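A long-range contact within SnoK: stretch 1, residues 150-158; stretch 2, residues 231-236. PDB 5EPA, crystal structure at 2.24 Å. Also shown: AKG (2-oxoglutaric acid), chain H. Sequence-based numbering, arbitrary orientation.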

# COMPACT_ATOMS: atom_id res chain seq x y z
N ALA A 150 0.50 -4.15 1.96
CA ALA A 150 1.75 -4.77 1.60
C ALA A 150 2.32 -4.06 0.38
O ALA A 150 1.70 -4.05 -0.67
N TRP A 151 3.48 -3.44 0.53
CA TRP A 151 4.14 -2.72 -0.56
C TRP A 151 5.24 -3.60 -1.05
O TRP A 151 6.25 -3.77 -0.38
N ILE A 152 4.98 -4.26 -2.17
CA ILE A 152 5.83 -5.32 -2.66
C ILE A 152 6.78 -4.72 -3.68
O ILE A 152 6.34 -4.17 -4.68
N ALA A 153 8.06 -4.89 -3.48
CA ALA A 153 9.04 -4.36 -4.44
C ALA A 153 9.27 -5.33 -5.58
O ALA A 153 9.60 -6.49 -5.34
N LEU A 154 9.06 -4.85 -6.81
CA LEU A 154 9.30 -5.66 -8.00
C LEU A 154 10.51 -5.18 -8.80
O LEU A 154 10.86 -5.75 -9.82
N THR A 155 11.13 -4.13 -8.31
CA THR A 155 12.48 -3.75 -8.69
C THR A 155 13.24 -3.51 -7.39
O THR A 155 12.63 -3.30 -6.35
N ASP A 156 14.56 -3.49 -7.45
CA ASP A 156 15.33 -2.90 -6.34
C ASP A 156 14.88 -1.45 -6.09
O ASP A 156 14.54 -0.72 -7.03
N VAL A 157 14.91 -1.04 -4.82
CA VAL A 157 14.53 0.36 -4.47
C VAL A 157 15.49 1.00 -3.46
O VAL A 157 15.19 1.12 -2.27
N PRO A 158 16.67 1.41 -3.95
CA PRO A 158 17.52 2.19 -3.10
C PRO A 158 16.84 3.51 -2.91
O PRO A 158 15.89 3.81 -3.62
N SER A 231 16.76 4.39 -13.30
CA SER A 231 15.94 3.20 -13.55
C SER A 231 14.54 3.34 -13.00
O SER A 231 14.34 3.92 -11.93
N VAL A 232 13.61 2.73 -13.70
CA VAL A 232 12.24 2.69 -13.29
C VAL A 232 12.12 2.03 -11.91
O VAL A 232 12.78 1.05 -11.62
N ARG A 233 11.22 2.54 -11.10
CA ARG A 233 10.81 1.84 -9.86
C ARG A 233 9.44 1.23 -10.03
O ARG A 233 8.51 1.92 -10.42
N MET A 234 9.29 -0.04 -9.69
CA MET A 234 7.94 -0.63 -9.68
C MET A 234 7.70 -1.33 -8.38
O MET A 234 8.42 -2.25 -8.02
N ALA A 235 6.63 -0.92 -7.70
CA ALA A 235 6.09 -1.71 -6.62
C ALA A 235 4.65 -2.14 -6.93
O ALA A 235 4.01 -1.61 -7.84
N HIS A 236 4.15 -3.07 -6.12
CA HIS A 236 2.76 -3.47 -6.15
C HIS A 236 2.20 -3.34 -4.76
O HIS A 236 2.65 -4.01 -3.84

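Two antiparallel strand segments, 150-153 and 233-236, lie side by side, and the contact continues into the loop that follows the first of them. His-236, Met-234 and Arg-233 have the largest areas covered by the opposing stretch.

His-236 is fixed first through its backbone. It pairs with Ile-152 in a hydrogen-bonded bridge, with His-236 N donating to Ile-152 O at 2.8 Å and Ile-152 N to His-236 O at 2.9 Å. The two side chains therefore share one face of the sheet, where Ile-152 CB and His-236 CB are 4.3 Å apart. Ile-152 adopts chi1 m and chi2 t, while His-236 is t, with chi2 near 92°. Leu-154, an m,t rotamer whose CA-to-CB bond points toward the second stretch, joins this face by bringing CD1 to 4.2 Å from His-236 CB. The imidazole NE2 is hydrogen-bonded elsewhere in the structure.

Met-234 is held through both its backbone nitrogen and its carbonyl oxygen. Its carbonyl oxygen accepts from Leu-154 N at 2.9 Å and, more weakly, from Thr-155 N at 3.3 Å; Met-234 N in turn donates to Thr-155 OG1 at 3.1 Å. The Thr-155 side chain, chi1 p and directed toward the second stretch from CA to CB, thus takes up a backbone amide as a strand carbonyl would. The same hydroxyl donates to Asp-156 O, with OG1 and O 3.2 Å apart. The Met-234 side chain is extended through chi1 and chi2, both t, before turning at chi3 m; its end leads away, although SD remains 4.1 Å from Leu-154 CD1.

Arg-233 couples the strand contact to the bound 2-oxoglutaric acid. Its aliphatic part passes Val-157, CG lying 4.0 Å from Val-157 CG2, and the guanidinium presents a face to Trp-151, with CZ 3.6 Å from Trp-151 CZ2. With chi1 and chi2 t and chi3 near 92°, the side chain brings NH2 to 2.6 Å from AKG O3 and NH1 to 3.1 Å from AKG O4, so both oxygens of one carboxylate are engaged. Trp-151 NE1 donates to the same AKG O3 at 3.1 Å, which makes that oxygen a shared acceptor for the two stretches.

The indole, chi1 t and chi2 near 88°, starts sideways but its end comes nearer the second strand. Ala-235 CB sits over its face, 3.4 Å from Trp-151 CE2, in a CH-pi contact, with the methyl carbon 3.6 Å from the centroid of the six-membered ring of Trp-151 and 22° off the ring normal.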

# COMPACT_ATOMS: atom_id res chain seq x y z
CB ALA A 150 1.52 -6.24 1.26
CB TRP A 151 4.66 -1.39 -0.05
CG TRP A 151 5.07 -0.39 -1.09
CD1 TRP A 151 4.29 0.54 -1.70
CD2 TRP A 151 6.40 -0.16 -1.56
NE1 TRP A 151 5.04 1.31 -2.55
CE2 TRP A 151 6.35 0.89 -2.47
CE3 TRP A 151 7.63 -0.79 -1.31
CZ2 TRP A 151 7.48 1.38 -3.11
CZ3 TRP A 151 8.76 -0.32 -1.98
CH2 TRP A 151 8.67 0.75 -2.87
CB ILE A 152 4.96 -6.40 -3.34
CG1 ILE A 152 3.92 -6.94 -2.36
CG2 ILE A 152 5.83 -7.56 -3.82
CD1 ILE A 152 2.74 -7.55 -3.05
CB ALA A 153 10.37 -4.12 -3.75
CB LEU A 154 8.04 -5.74 -8.87
CG LEU A 154 6.85 -6.45 -8.20
CD1 LEU A 154 5.63 -6.45 -9.13
CD2 LEU A 154 7.16 -7.87 -7.80
CB THR A 155 12.50 -2.43 -9.49
OG1 THR A 155 11.93 -1.37 -8.72
CG2 THR A 155 11.71 -2.58 -10.77
CB ASP A 156 16.83 -2.89 -6.62
CG ASP A 156 17.47 -4.23 -6.45
OD1 ASP A 156 16.84 -5.16 -5.92
OD2 ASP A 156 18.61 -4.39 -6.89
CB VAL A 157 13.10 0.44 -3.95
CG1 VAL A 157 12.63 1.87 -3.96
CG2 VAL A 157 12.15 -0.37 -4.81
CB PRO A 158 18.82 2.34 -3.90
CG PRO A 158 18.40 2.18 -5.32
CD PRO A 158 17.19 1.28 -5.31
CB SER A 231 16.58 1.98 -12.88
OG SER A 231 17.79 1.72 -13.49
CB VAL A 232 11.38 1.88 -14.32
CG1 VAL A 232 9.96 1.77 -13.78
CG2 VAL A 232 11.31 2.55 -15.67
CB ARG A 233 10.69 2.80 -8.68
CG ARG A 233 10.33 2.09 -7.41
CD ARG A 233 9.64 3.01 -6.43
NE ARG A 233 8.21 2.94 -6.60
CZ ARG A 233 7.31 3.64 -5.92
NH1 ARG A 233 7.62 4.53 -4.96
NH2 ARG A 233 6.04 3.45 -6.24
CB MET A 234 7.71 -1.62 -10.83
CG MET A 234 6.30 -2.20 -10.79
SD MET A 234 5.85 -3.52 -11.97
CE MET A 234 6.08 -2.67 -13.52
CB ALA A 235 6.14 -0.92 -5.32
CB HIS A 236 2.60 -4.91 -6.64
CG HIS A 236 1.24 -5.20 -7.21
ND1 HIS A 236 0.96 -5.06 -8.54
CD2 HIS A 236 0.07 -5.52 -6.61
CE1 HIS A 236 -0.32 -5.31 -8.76
NE2 HIS A 236 -0.88 -5.60 -7.60
C1 AKG H . 0.94 3.07 -0.38
O1 AKG H . 1.31 1.92 -0.72
O2 AKG H . 0.03 3.36 0.44
C2 AKG H . 1.58 4.24 -0.99
O5 AKG H . 1.15 5.31 -0.58
C3 AKG H . 2.66 4.09 -2.03
C4 AKG H . 3.10 5.36 -2.75
C5 AKG H . 4.26 5.06 -3.72
O3 AKG H . 4.45 3.89 -4.19
O4 AKG H . 5.03 5.96 -4.06